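Local coordinates for protein ethanolamine kinase Pv091845 (PDB 2QG7) that probably phosphorylates ethanolamine with ATP, the first step in making phosphatidylethanolamine by this route, at residues R190-I202 with H367-T381. Sequence-based numbering, arbitrary orientation.
Sequences REDIKNPKFQKLI and HFNEYAGFNCDWDLT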
# COMPACT_ATOMS: atom_id res chain seq x y z
N ARG D 190 13.74 2.31 11.12
CA ARG D 190 13.94 3.12 9.95
C ARG D 190 14.13 4.58 10.35
O ARG D 190 14.68 5.36 9.58
CB ARG D 190 12.80 2.95 8.93
CG ARG D 190 11.48 3.37 9.49
CD ARG D 190 10.38 3.41 8.49
NE ARG D 190 9.26 4.17 9.03
CZ ARG D 190 8.06 4.30 8.44
NH1 ARG D 190 7.84 3.69 7.26
NH2 ARG D 190 7.11 5.03 9.03
N GLU D 191 13.70 4.95 11.54
CA GLU D 191 13.98 6.29 12.00
C GLU D 191 15.40 6.38 12.51
O GLU D 191 15.97 7.48 12.47
CB GLU D 191 12.96 6.86 13.03
CG GLU D 191 12.19 5.82 13.86
CD GLU D 191 11.06 5.11 13.07
OE1 GLU D 191 10.23 5.82 12.45
OE2 GLU D 191 10.98 3.84 13.09
N ASP D 192 15.99 5.26 12.97
CA ASP D 192 17.39 5.27 13.36
C ASP D 192 18.32 5.45 12.17
O ASP D 192 19.25 6.25 12.25
CB ASP D 192 17.78 4.00 14.11
CG ASP D 192 17.13 3.92 15.48
OD1 ASP D 192 16.91 2.78 15.96
OD2 ASP D 192 16.82 4.96 16.09
N ILE D 193 18.09 4.71 11.09
CA ILE D 193 18.94 4.80 9.91
C ILE D 193 18.92 6.17 9.23
O ILE D 193 19.86 6.52 8.51
CB ILE D 193 18.70 3.63 8.88
CG1 ILE D 193 17.34 3.76 8.13
CG2 ILE D 193 18.94 2.27 9.59
CD1 ILE D 193 17.17 2.69 7.07
N LYS D 194 17.86 6.93 9.47
CA LYS D 194 17.68 8.25 8.90
C LYS D 194 18.36 9.30 9.78
O LYS D 194 18.70 10.38 9.32
CB LYS D 194 16.18 8.54 8.81
CG LYS D 194 15.81 9.88 8.09
CD LYS D 194 14.31 10.06 8.06
CE LYS D 194 13.89 11.38 7.45
NZ LYS D 194 14.17 11.41 5.98
N ASN D 195 18.53 8.95 11.05
CA ASN D 195 19.19 9.77 12.07
C ASN D 195 20.69 9.97 11.77
O ASN D 195 21.44 9.00 11.64
CB ASN D 195 18.95 9.12 13.44
CG ASN D 195 19.59 9.85 14.57
OD1 ASN D 195 19.98 11.02 14.42
ND2 ASN D 195 19.73 9.18 15.71
N PRO D 196 21.11 11.24 11.58
CA PRO D 196 22.50 11.64 11.21
C PRO D 196 23.61 11.00 12.08
O PRO D 196 24.71 10.76 11.61
CB PRO D 196 22.47 13.17 11.38
CG PRO D 196 21.04 13.54 11.01
CD PRO D 196 20.21 12.42 11.66
N LYS D 197 23.29 10.73 13.33
CA LYS D 197 24.14 10.01 14.26
C LYS D 197 24.45 8.58 13.76
O LYS D 197 25.60 8.12 13.86
CB LYS D 197 23.41 10.02 15.61
CG LYS D 197 23.85 9.00 16.68
CD LYS D 197 22.83 8.96 17.87
CE LYS D 197 23.20 7.80 18.84
NZ LYS D 197 22.22 7.60 20.04
N PHE D 198 23.46 7.88 13.22
CA PHE D 198 23.68 6.52 12.68
C PHE D 198 24.10 6.53 11.20
O PHE D 198 24.80 5.63 10.76
CB PHE D 198 22.45 5.62 12.90
CG PHE D 198 22.14 5.36 14.34
CD1 PHE D 198 21.08 6.03 14.97
CD2 PHE D 198 22.90 4.47 15.09
CE1 PHE D 198 20.78 5.79 16.31
CE2 PHE D 198 22.63 4.24 16.44
CZ PHE D 198 21.57 4.89 17.05
N GLN D 199 23.65 7.53 10.44
CA GLN D 199 24.09 7.69 9.05
C GLN D 199 25.60 7.64 8.95
O GLN D 199 26.17 6.87 8.17
CB GLN D 199 23.64 9.04 8.50
CG GLN D 199 22.16 9.18 8.14
CD GLN D 199 21.95 10.45 7.32
OE1 GLN D 199 22.30 11.54 7.77
NE2 GLN D 199 21.45 10.30 6.10
N LYS D 200 26.24 8.48 9.77
CA LYS D 200 27.70 8.48 9.98
C LYS D 200 28.27 7.07 10.20
O LYS D 200 29.18 6.67 9.50
CB LYS D 200 28.06 9.44 11.15
CG LYS D 200 29.57 9.46 11.54
CD LYS D 200 29.81 10.49 12.57
CE LYS D 200 30.82 10.02 13.59
NZ LYS D 200 32.28 10.32 13.21
N LEU D 201 27.70 6.32 11.12
CA LEU D 201 28.22 5.01 11.54
C LEU D 201 27.95 3.90 10.55
O LEU D 201 28.74 2.96 10.42
CB LEU D 201 27.67 4.63 12.90
CG LEU D 201 28.14 5.49 14.08
CD1 LEU D 201 27.44 5.10 15.41
CD2 LEU D 201 29.65 5.35 14.24
N ILE D 202 26.83 4.02 9.84
CA ILE D 202 26.44 3.06 8.80
C ILE D 202 27.33 3.21 7.57
O ILE D 202 27.78 2.20 7.00
CB ILE D 202 24.91 3.20 8.44
CG1 ILE D 202 24.06 2.82 9.66
CG2 ILE D 202 24.56 2.34 7.24
CD1 ILE D 202 22.59 3.29 9.65
N HIS D 367 19.80 1.30 0.22
CA HIS D 367 19.75 1.64 1.61
C HIS D 367 18.89 2.88 1.85
O HIS D 367 18.17 2.99 2.84
CB HIS D 367 21.17 1.86 2.16
CG HIS D 367 21.19 2.30 3.60
ND1 HIS D 367 20.64 1.54 4.61
CD2 HIS D 367 21.65 3.42 4.19
CE1 HIS D 367 20.78 2.17 5.77
NE2 HIS D 367 21.38 3.32 5.54
N PHE D 368 18.97 3.82 0.93
CA PHE D 368 18.20 5.04 1.03
C PHE D 368 16.70 4.80 0.78
O PHE D 368 15.86 5.47 1.38
CB PHE D 368 18.74 6.05 0.03
CG PHE D 368 20.04 6.69 0.47
CD1 PHE D 368 20.44 6.65 1.82
CD2 PHE D 368 20.85 7.35 -0.44
CE1 PHE D 368 21.65 7.25 2.21
CE2 PHE D 368 22.04 7.98 -0.04
CZ PHE D 368 22.43 7.93 1.27
N ASN D 369 16.37 3.84 -0.08
CA ASN D 369 14.99 3.41 -0.19
C ASN D 369 14.42 2.84 1.10
O ASN D 369 13.22 2.89 1.30
CB ASN D 369 14.77 2.43 -1.35
CG ASN D 369 14.55 3.13 -2.66
OD1 ASN D 369 14.00 4.23 -2.71
ND2 ASN D 369 14.96 2.49 -3.75
N GLU D 370 15.27 2.30 1.96
CA GLU D 370 14.82 1.58 3.14
C GLU D 370 14.54 2.52 4.29
O GLU D 370 14.25 2.10 5.37
CB GLU D 370 15.86 0.50 3.51
CG GLU D 370 16.03 -0.69 2.49
CD GLU D 370 14.74 -1.54 2.31
OE1 GLU D 370 14.58 -2.22 1.24
OE2 GLU D 370 13.86 -1.58 3.23
N TYR D 371 14.65 3.80 4.06
CA TYR D 371 14.31 4.82 5.03
C TYR D 371 12.79 4.84 5.14
O TYR D 371 12.22 5.20 6.20
CB TYR D 371 14.80 6.18 4.50
CG TYR D 371 16.26 6.55 4.80
CD1 TYR D 371 17.29 5.60 4.72
CD2 TYR D 371 16.61 7.87 5.10
CE1 TYR D 371 18.61 5.95 4.98
CE2 TYR D 371 17.93 8.24 5.35
CZ TYR D 371 18.93 7.27 5.29
OH TYR D 371 20.24 7.63 5.57
N ALA D 372 12.14 4.50 4.01
CA ALA D 372 10.68 4.34 3.89
C ALA D 372 10.14 3.15 4.69
O ALA D 372 8.96 3.14 5.05
CB ALA D 372 10.29 4.20 2.43
N GLY D 373 10.99 2.14 4.93
CA GLY D 373 10.58 0.93 5.62
C GLY D 373 9.73 0.04 4.73
O GLY D 373 9.58 0.30 3.52
N PHE D 374 9.20 -1.03 5.31
CA PHE D 374 8.30 -1.94 4.56
C PHE D 374 6.95 -1.28 4.25
O PHE D 374 6.24 -1.73 3.39
CB PHE D 374 8.08 -3.25 5.34
CG PHE D 374 9.24 -4.21 5.23
CD1 PHE D 374 9.60 -4.74 3.99
CD2 PHE D 374 9.97 -4.57 6.36
CE1 PHE D 374 10.64 -5.65 3.89
CE2 PHE D 374 11.04 -5.46 6.26
CZ PHE D 374 11.37 -6.01 5.02
N ASN D 375 6.64 -0.21 4.95
CA ASN D 375 5.42 0.53 4.74
C ASN D 375 5.50 1.45 3.54
O ASN D 375 4.50 2.00 3.10
CB ASN D 375 5.07 1.33 6.02
CG ASN D 375 3.63 1.82 6.02
OD1 ASN D 375 3.35 3.04 5.98
ND2 ASN D 375 2.70 0.87 6.02
N CYS D 376 6.70 1.63 3.02
CA CYS D 376 6.97 2.40 1.80
C CYS D 376 6.54 3.87 1.86
O CYS D 376 5.98 4.43 0.93
CB CYS D 376 6.40 1.66 0.60
SG CYS D 376 7.06 0.04 0.30
N ASP D 377 6.79 4.50 3.00
CA ASP D 377 6.55 5.93 3.13
C ASP D 377 7.64 6.73 2.42
O ASP D 377 8.61 7.09 3.03
CB ASP D 377 6.47 6.31 4.60
CG ASP D 377 5.30 5.63 5.31
OD1 ASP D 377 4.15 5.76 4.79
OD2 ASP D 377 5.50 4.98 6.37
N TRP D 378 7.47 6.97 1.12
CA TRP D 378 8.56 7.44 0.24
C TRP D 378 9.08 8.83 0.54
O TRP D 378 10.17 9.20 0.11
CB TRP D 378 8.16 7.35 -1.21
CG TRP D 378 7.87 5.97 -1.70
CD1 TRP D 378 6.78 5.58 -2.42
CD2 TRP D 378 8.69 4.79 -1.53
NE1 TRP D 378 6.87 4.23 -2.71
CE2 TRP D 378 8.01 3.72 -2.17
CE3 TRP D 378 9.91 4.53 -0.89
CZ2 TRP D 378 8.52 2.43 -2.19
CZ3 TRP D 378 10.40 3.26 -0.91
CH2 TRP D 378 9.70 2.21 -1.55
N ASP D 379 8.31 9.59 1.31
CA ASP D 379 8.72 10.93 1.73
C ASP D 379 9.83 10.90 2.82
O ASP D 379 10.41 11.93 3.17
CB ASP D 379 7.49 11.73 2.19
CG ASP D 379 6.69 11.01 3.30
OD1 ASP D 379 6.39 9.77 3.18
OD2 ASP D 379 6.33 11.70 4.29
N LEU D 380 10.10 9.71 3.35
CA LEU D 380 11.14 9.52 4.34
C LEU D 380 12.51 9.26 3.69
O LEU D 380 13.51 9.26 4.36
CB LEU D 380 10.75 8.40 5.30
CG LEU D 380 9.49 8.59 6.19
CD1 LEU D 380 9.18 7.36 6.98
CD2 LEU D 380 9.70 9.75 7.15
N THR D 381 12.54 9.02 2.38
CA THR D 381 13.79 8.83 1.68
C THR D 381 14.58 10.15 1.68
O THR D 381 13.96 11.23 1.66
CB THR D 381 13.56 8.33 0.24
OG1 THR D 381 12.72 9.26 -0.44
CG2 THR D 381 12.95 6.94 0.23
O HOH W 1 12.97 6.92 8.10
O HOH W 2 21.75 5.63 6.80
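This contact belongs to the kinase-like C-terminal lobe, where the short, weakly bonded helix at about 190-194 and the start of helix 196-210 pack on the end of helix 360-369 and the loop after it. Arg190 and Asp377 form a salt bridge at one end. Arg190 NH1 lies 2.8 Å from Asp377 OD2, on the anti side of the carboxylate. NH2 of Arg190 adds a weak bond to the same oxygen. The two flat groups are steeply turned, their planes 69° apart. Leu380 CD1 lies over the centre of one guanidinium face. The Arg190 chain is extended from CG to NE and runs past Tyr371 O and Gly373. A water donates to both Arg190 O and Tyr371 O.

In the middle, the backbone at Ile193 and Lys194 lies over one face of the Tyr371 ring, with Lys194 N offset toward the rim. Ile193 CD1 is 3.7 Å from Tyr371 CD1. Lys194 CG stands anti to its own backbone N (chi1 -175°), and CG is 3.7 Å from Tyr371 CD2. The Lys194 chain then bends at its last torsion, and NZ reaches Leu380 O at 2.8 Å from above the carbonyl plane. Gln199 NE2 comes in at the ring edge and donates to Tyr371 OH over 3.0 Å, nearly straight at 162° and close to the amide plane. A second water donates to Ile193 O and also bonds Tyr371 OH and His367 NE2. Ile202 CG2 packs 3.7 Å from His367 NE2, while His367 ND1 is bonded to Leu297 O.

Helix 384-395 borders the Lys194 and Gln199 side: Glu386 forms a salt bridge with Lys194, and its backbone oxygen accepts from Gln199 NE2. Strand 302-304 lies against Ile193, Ile202 and His367 through Ile302.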